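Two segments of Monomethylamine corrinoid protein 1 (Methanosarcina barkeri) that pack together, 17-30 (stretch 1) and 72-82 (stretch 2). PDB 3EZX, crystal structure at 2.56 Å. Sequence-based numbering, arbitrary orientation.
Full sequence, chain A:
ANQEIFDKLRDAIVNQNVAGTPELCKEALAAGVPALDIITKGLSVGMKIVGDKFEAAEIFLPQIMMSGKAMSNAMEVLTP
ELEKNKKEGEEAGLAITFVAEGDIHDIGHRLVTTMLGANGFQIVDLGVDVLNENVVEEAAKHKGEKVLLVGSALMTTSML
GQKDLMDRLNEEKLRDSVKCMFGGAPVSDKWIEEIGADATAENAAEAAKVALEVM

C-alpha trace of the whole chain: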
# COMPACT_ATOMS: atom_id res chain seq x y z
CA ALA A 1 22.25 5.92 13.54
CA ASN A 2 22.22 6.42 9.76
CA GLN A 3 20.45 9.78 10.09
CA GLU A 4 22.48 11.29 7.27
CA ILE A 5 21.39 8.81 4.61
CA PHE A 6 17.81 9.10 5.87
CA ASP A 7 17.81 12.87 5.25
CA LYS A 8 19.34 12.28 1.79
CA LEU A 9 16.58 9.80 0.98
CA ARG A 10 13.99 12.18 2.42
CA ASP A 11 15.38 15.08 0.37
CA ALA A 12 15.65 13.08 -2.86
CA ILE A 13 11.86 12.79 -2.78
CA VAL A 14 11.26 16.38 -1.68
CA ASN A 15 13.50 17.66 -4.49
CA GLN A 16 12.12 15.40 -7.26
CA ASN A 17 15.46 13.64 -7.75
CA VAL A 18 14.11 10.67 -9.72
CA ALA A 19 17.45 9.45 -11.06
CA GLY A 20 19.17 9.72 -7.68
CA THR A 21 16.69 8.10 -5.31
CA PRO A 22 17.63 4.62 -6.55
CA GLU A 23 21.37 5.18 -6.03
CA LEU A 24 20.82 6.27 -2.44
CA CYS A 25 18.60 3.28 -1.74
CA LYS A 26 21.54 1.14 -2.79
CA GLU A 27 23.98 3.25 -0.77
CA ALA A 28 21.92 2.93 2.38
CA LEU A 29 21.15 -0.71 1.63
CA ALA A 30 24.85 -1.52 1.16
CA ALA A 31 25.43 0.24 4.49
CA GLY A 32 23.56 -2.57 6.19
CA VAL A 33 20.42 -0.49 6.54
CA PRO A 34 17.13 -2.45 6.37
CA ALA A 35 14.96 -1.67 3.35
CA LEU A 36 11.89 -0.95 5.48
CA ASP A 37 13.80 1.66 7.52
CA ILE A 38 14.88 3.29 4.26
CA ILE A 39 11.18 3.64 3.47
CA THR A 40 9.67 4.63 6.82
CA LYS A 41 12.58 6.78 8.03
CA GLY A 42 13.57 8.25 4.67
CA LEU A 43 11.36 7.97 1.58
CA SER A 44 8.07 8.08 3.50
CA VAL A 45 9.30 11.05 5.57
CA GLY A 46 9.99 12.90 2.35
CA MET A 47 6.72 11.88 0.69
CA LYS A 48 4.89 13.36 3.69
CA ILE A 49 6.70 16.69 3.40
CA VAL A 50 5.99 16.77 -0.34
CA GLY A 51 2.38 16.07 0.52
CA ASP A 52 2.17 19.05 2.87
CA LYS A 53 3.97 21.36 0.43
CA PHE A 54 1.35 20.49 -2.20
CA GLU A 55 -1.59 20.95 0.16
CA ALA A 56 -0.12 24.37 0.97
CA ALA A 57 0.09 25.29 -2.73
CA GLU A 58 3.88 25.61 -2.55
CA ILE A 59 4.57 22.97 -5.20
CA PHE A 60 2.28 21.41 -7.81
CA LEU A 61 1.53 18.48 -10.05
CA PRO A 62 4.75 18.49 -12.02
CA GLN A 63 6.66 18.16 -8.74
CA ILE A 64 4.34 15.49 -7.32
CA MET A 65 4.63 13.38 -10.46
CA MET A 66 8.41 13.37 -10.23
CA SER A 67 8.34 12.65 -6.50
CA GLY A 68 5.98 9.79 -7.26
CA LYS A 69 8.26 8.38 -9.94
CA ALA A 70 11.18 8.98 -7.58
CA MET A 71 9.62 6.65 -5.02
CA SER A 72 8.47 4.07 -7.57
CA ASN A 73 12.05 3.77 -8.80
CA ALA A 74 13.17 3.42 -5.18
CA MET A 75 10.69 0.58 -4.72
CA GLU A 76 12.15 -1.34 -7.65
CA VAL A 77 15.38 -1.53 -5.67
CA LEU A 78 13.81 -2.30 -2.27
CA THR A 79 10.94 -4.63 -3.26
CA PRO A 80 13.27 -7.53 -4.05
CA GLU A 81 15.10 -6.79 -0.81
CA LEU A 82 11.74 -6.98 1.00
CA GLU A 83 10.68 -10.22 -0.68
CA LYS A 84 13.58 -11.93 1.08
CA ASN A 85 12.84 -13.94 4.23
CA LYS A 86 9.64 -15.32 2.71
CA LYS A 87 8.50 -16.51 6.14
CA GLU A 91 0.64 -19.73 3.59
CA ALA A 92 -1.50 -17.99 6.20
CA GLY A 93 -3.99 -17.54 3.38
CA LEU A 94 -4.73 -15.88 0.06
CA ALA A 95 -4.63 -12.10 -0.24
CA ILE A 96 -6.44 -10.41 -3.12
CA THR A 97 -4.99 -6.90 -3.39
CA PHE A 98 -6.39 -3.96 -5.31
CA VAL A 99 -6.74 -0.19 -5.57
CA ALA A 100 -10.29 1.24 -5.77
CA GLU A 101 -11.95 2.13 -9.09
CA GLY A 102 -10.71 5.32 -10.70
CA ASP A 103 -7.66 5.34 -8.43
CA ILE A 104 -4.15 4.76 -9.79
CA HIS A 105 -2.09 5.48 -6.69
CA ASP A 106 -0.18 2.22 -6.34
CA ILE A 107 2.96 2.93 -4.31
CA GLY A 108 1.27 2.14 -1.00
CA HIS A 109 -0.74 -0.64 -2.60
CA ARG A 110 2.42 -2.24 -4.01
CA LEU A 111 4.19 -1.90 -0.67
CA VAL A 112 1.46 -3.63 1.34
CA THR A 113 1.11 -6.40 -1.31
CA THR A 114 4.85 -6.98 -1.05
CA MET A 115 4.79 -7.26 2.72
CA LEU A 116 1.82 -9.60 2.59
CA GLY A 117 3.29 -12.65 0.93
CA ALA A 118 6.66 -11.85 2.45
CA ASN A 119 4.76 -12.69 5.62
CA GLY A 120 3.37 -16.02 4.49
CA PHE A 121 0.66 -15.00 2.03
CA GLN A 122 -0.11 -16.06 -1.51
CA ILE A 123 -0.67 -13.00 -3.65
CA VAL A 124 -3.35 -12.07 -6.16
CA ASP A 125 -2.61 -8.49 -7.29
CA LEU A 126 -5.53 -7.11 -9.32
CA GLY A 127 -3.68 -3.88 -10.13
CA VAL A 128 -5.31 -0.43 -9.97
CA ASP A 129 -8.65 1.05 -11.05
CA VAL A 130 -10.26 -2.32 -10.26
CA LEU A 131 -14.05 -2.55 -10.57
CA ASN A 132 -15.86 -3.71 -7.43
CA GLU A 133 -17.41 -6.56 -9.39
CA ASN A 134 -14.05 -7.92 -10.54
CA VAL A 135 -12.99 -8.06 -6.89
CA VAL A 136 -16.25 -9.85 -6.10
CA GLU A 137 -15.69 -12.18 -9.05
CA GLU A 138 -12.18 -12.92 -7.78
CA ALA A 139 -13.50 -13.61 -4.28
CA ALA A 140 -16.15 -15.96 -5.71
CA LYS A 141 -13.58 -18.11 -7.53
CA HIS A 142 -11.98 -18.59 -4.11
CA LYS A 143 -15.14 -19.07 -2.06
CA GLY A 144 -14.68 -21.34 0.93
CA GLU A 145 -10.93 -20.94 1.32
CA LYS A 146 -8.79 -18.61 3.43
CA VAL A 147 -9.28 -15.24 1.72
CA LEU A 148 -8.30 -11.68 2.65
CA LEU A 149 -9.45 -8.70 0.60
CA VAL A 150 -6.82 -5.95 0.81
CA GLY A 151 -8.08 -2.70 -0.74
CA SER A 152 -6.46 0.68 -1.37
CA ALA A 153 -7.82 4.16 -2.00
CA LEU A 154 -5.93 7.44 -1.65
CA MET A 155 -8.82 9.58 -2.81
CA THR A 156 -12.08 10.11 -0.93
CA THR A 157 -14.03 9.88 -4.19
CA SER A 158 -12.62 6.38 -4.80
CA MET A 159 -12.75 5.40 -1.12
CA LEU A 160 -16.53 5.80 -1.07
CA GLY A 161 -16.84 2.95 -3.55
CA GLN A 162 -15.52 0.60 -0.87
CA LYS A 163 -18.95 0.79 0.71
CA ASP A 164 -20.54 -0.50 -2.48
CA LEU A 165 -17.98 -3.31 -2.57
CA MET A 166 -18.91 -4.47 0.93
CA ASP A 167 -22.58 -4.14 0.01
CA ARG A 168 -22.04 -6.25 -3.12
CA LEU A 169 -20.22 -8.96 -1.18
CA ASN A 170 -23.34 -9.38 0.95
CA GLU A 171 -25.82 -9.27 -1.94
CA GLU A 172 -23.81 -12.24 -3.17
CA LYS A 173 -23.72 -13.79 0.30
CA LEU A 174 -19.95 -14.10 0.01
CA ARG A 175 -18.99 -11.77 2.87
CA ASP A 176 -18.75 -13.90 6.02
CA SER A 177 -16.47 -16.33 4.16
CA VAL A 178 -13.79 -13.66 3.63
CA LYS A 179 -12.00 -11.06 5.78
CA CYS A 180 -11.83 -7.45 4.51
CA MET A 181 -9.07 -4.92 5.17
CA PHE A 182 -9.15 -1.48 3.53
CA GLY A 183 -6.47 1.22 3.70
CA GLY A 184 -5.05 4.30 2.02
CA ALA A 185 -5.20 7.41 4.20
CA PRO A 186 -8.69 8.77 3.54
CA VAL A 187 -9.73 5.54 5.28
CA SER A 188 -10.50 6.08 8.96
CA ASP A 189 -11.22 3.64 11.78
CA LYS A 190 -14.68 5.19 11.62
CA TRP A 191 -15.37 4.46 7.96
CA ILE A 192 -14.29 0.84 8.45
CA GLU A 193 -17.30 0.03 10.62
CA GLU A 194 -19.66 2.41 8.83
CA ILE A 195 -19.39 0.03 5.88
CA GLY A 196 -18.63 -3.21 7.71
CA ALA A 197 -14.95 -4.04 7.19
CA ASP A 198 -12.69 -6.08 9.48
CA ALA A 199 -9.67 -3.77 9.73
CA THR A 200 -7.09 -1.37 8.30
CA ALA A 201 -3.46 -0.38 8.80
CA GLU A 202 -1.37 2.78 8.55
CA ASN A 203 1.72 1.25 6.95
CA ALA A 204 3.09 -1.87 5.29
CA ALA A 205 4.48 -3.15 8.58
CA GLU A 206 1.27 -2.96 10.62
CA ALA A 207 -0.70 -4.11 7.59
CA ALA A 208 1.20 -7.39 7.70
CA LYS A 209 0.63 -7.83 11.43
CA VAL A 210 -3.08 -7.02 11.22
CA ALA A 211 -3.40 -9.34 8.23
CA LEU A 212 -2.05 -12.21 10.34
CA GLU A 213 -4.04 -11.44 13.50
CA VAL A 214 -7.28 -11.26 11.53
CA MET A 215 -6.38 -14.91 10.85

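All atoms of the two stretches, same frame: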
# COMPACT_ATOMS: atom_id res chain seq x y z
N ASN A 17 14.24 14.21 -7.18
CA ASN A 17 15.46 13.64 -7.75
C ASN A 17 15.20 12.19 -8.13
O ASN A 17 15.63 11.26 -7.46
CB ASN A 17 16.61 13.73 -6.74
CG ASN A 17 17.93 13.29 -7.33
OD1 ASN A 17 18.00 12.83 -8.47
ND2 ASN A 17 19.00 13.44 -6.55
N VAL A 18 14.48 12.00 -9.24
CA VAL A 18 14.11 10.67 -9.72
C VAL A 18 15.30 9.76 -9.98
O VAL A 18 15.32 8.62 -9.52
CB VAL A 18 13.29 10.77 -11.02
CG1 VAL A 18 12.75 9.41 -11.38
CG2 VAL A 18 12.18 11.78 -10.87
N ALA A 19 16.27 10.24 -10.74
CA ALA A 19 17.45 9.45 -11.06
C ALA A 19 18.26 9.05 -9.82
O ALA A 19 18.75 7.93 -9.73
CB ALA A 19 18.34 10.21 -12.02
N GLY A 20 18.39 9.97 -8.88
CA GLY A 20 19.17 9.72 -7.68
C GLY A 20 18.61 8.79 -6.62
O GLY A 20 19.34 7.98 -6.06
N THR A 21 17.32 8.92 -6.33
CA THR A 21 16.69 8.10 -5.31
C THR A 21 17.13 6.64 -5.31
O THR A 21 17.38 6.05 -4.25
CB THR A 21 15.17 8.18 -5.42
OG1 THR A 21 14.75 9.53 -5.20
CG2 THR A 21 14.51 7.28 -4.39
N PRO A 22 17.22 6.02 -6.50
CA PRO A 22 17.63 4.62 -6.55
C PRO A 22 19.05 4.40 -6.03
O PRO A 22 19.31 3.48 -5.26
CB PRO A 22 17.47 4.27 -8.03
CG PRO A 22 16.30 5.12 -8.42
CD PRO A 22 16.71 6.45 -7.81
N GLU A 23 19.97 5.27 -6.45
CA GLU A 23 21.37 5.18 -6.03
C GLU A 23 21.53 5.22 -4.52
O GLU A 23 22.32 4.47 -3.95
CB GLU A 23 22.16 6.33 -6.67
CG GLU A 23 22.02 6.40 -8.18
CD GLU A 23 22.22 5.05 -8.84
OE1 GLU A 23 21.34 4.18 -8.70
OE2 GLU A 23 23.26 4.86 -9.51
N LEU A 24 20.77 6.11 -3.88
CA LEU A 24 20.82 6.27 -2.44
C LEU A 24 20.24 5.05 -1.72
O LEU A 24 20.69 4.66 -0.65
CB LEU A 24 20.05 7.52 -2.04
CG LEU A 24 20.63 8.83 -2.59
CD1 LEU A 24 19.69 9.99 -2.30
CD2 LEU A 24 21.98 9.06 -1.97
N CYS A 25 19.22 4.45 -2.33
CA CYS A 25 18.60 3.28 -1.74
C CYS A 25 19.64 2.17 -1.70
O CYS A 25 19.68 1.37 -0.77
CB CYS A 25 17.40 2.84 -2.57
SG CYS A 25 15.88 3.71 -2.19
N LYS A 26 20.49 2.14 -2.72
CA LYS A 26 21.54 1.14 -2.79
C LYS A 26 22.63 1.49 -1.79
O LYS A 26 23.17 0.61 -1.12
CB LYS A 26 22.13 1.06 -4.20
CG LYS A 26 21.16 0.55 -5.25
CD LYS A 26 21.79 0.57 -6.64
CE LYS A 26 20.80 0.10 -7.69
NZ LYS A 26 21.37 0.14 -9.06
N GLU A 27 22.95 2.78 -1.69
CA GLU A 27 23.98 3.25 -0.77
C GLU A 27 23.62 2.89 0.66
O GLU A 27 24.44 2.36 1.41
CB GLU A 27 24.15 4.77 -0.87
CG GLU A 27 25.20 5.33 0.08
CD GLU A 27 25.26 6.84 0.09
OE1 GLU A 27 25.33 7.45 -1.01
OE2 GLU A 27 25.24 7.43 1.18
N ALA A 28 22.39 3.20 1.04
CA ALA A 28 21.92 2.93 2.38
C ALA A 28 21.85 1.43 2.59
O ALA A 28 22.27 0.91 3.62
CB ALA A 28 20.54 3.55 2.58
N LEU A 29 21.31 0.74 1.59
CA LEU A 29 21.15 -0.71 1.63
C LEU A 29 22.51 -1.38 1.85
O LEU A 29 22.67 -2.23 2.72
CB LEU A 29 20.54 -1.18 0.31
CG LEU A 29 19.75 -2.48 0.24
CD1 LEU A 29 18.50 -2.40 1.12
CD2 LEU A 29 19.36 -2.72 -1.21
N ALA A 30 23.50 -0.97 1.06
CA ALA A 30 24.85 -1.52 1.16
C ALA A 30 25.49 -1.16 2.50
O ALA A 30 26.50 -1.74 2.88
CB ALA A 30 25.71 -1.00 0.01
N SER A 72 8.74 5.32 -6.87
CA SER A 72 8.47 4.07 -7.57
C SER A 72 9.80 3.43 -7.98
O SER A 72 9.97 2.22 -7.91
CB SER A 72 7.61 4.33 -8.80
OG SER A 72 6.42 5.01 -8.43
N ASN A 73 10.74 4.26 -8.40
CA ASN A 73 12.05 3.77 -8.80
C ASN A 73 12.77 3.22 -7.57
O ASN A 73 13.52 2.26 -7.66
CB ASN A 73 12.87 4.88 -9.45
CG ASN A 73 12.47 5.15 -10.89
OD1 ASN A 73 13.06 6.01 -11.56
ND2 ASN A 73 11.49 4.41 -11.38
N ALA A 74 12.55 3.85 -6.42
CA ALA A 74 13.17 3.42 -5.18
C ALA A 74 12.64 2.04 -4.80
O ALA A 74 13.38 1.19 -4.30
CB ALA A 74 12.88 4.42 -4.08
N MET A 75 11.35 1.84 -5.05
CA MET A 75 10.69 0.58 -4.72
C MET A 75 11.19 -0.59 -5.57
O MET A 75 11.16 -1.73 -5.12
CB MET A 75 9.18 0.75 -4.87
CG MET A 75 8.57 1.63 -3.79
SD MET A 75 8.50 0.80 -2.20
CE MET A 75 10.15 1.00 -1.64
N GLU A 76 11.64 -0.30 -6.78
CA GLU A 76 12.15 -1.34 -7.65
C GLU A 76 13.44 -1.91 -7.06
O GLU A 76 13.79 -3.06 -7.29
CB GLU A 76 12.42 -0.78 -9.05
CG GLU A 76 11.20 -0.19 -9.72
CD GLU A 76 11.45 0.15 -11.18
OE1 GLU A 76 12.51 0.76 -11.47
OE2 GLU A 76 10.59 -0.17 -12.02
N VAL A 77 14.15 -1.09 -6.29
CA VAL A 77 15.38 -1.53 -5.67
C VAL A 77 15.14 -2.20 -4.31
O VAL A 77 15.87 -3.11 -3.93
CB VAL A 77 16.37 -0.37 -5.47
CG1 VAL A 77 17.64 -0.87 -4.82
CG2 VAL A 77 16.69 0.28 -6.82
N LEU A 78 14.12 -1.75 -3.59
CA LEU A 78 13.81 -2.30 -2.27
C LEU A 78 12.86 -3.50 -2.27
O LEU A 78 12.98 -4.38 -1.42
CB LEU A 78 13.25 -1.20 -1.36
CG LEU A 78 14.07 0.09 -1.20
CD1 LEU A 78 13.31 1.05 -0.33
CD2 LEU A 78 15.43 -0.21 -0.60
N THR A 79 11.90 -3.53 -3.20
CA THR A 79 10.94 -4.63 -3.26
C THR A 79 11.63 -5.99 -3.20
O THR A 79 11.29 -6.83 -2.36
CB THR A 79 10.07 -4.57 -4.54
OG1 THR A 79 9.13 -3.50 -4.43
CG2 THR A 79 9.32 -5.88 -4.75
N PRO A 80 12.59 -6.24 -4.10
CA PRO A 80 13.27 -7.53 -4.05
C PRO A 80 13.93 -7.76 -2.69
O PRO A 80 13.96 -8.88 -2.19
CB PRO A 80 14.28 -7.43 -5.20
CG PRO A 80 14.52 -5.96 -5.33
CD PRO A 80 13.14 -5.40 -5.18
N GLU A 81 14.45 -6.70 -2.11
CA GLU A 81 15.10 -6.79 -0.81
C GLU A 81 14.06 -7.17 0.25
O GLU A 81 14.38 -7.87 1.21
CB GLU A 81 15.74 -5.45 -0.44
CG GLU A 81 16.87 -5.55 0.55
CD GLU A 81 18.02 -6.38 0.01
OE1 GLU A 81 18.46 -6.12 -1.13
OE2 GLU A 81 18.48 -7.29 0.73
N LEU A 82 12.83 -6.71 0.06
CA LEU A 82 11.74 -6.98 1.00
C LEU A 82 11.17 -8.38 0.82
O LEU A 82 10.67 -8.98 1.78
CB LEU A 82 10.61 -5.97 0.81
CG LEU A 82 10.83 -4.50 1.19
CD1 LEU A 82 9.66 -3.68 0.67
CD2 LEU A 82 10.96 -4.36 2.69

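The helix in the first stretch and the one that runs through the second lie side by side, their directions 29° apart and their axes approaching to 8.1 Å. The backbones come nearest where Pro 22 CA lies 4.8 Å from Ala 74 CA, and Ala 74 offers just a methyl there. The first helix is prepared by Asn 17, whose OD1 accepts a capping bond from Gly 20 N at 2.9 Å. Thr 21 then ties back twice to Asn 17 O, through its N at 3.1 Å and its OG1 at 3.0 Å. In the second helix, Pro 80 has no amide hydrogen to give, and a kink falls where the N atoms of Pro 80 and Glu 81 lack bonds to the preceding turn. Thr 79 OG1 donates to Met 75 O at 2.8 Å just before it.

No hydrogen bond crosses between the stretches; the contact rests on shape and apolar packing. Ala 74 is its tight point: the methyl CB sits 3.3 Å from Thr 21 CG2 and 3.6 Å from Cys 25 SG, so two side chains one helical turn apart close on a single small residue. Pro 22 reaches Asn 73 and Val 77, with Pro 22 CG 3.6 Å from Asn 73 CB and Pro 22 CB 4.2 Å from Val 77 CG2.

Further along, larger side chains take over. Val 77 points toward the first helix and meets Cys 25, Lys 26 and Leu 29 as well as Pro 22; the aliphatic part of the lysine serves here, Lys 26 CG lying 3.8 Å from Val 77 CG1. Leu 78 starts sideways but brings CD2 to 4.1 Å from both Cys 25 CB and Leu 29 CD1. Leu 29 also reaches Glu 81, with Leu 29 CD2 3.5 Å from Glu 81 OE1. In this contact a small residue, Ala 74, marks the nearest backbones, and the larger Val 77, Leu 78 and Leu 29 fill the part beyond.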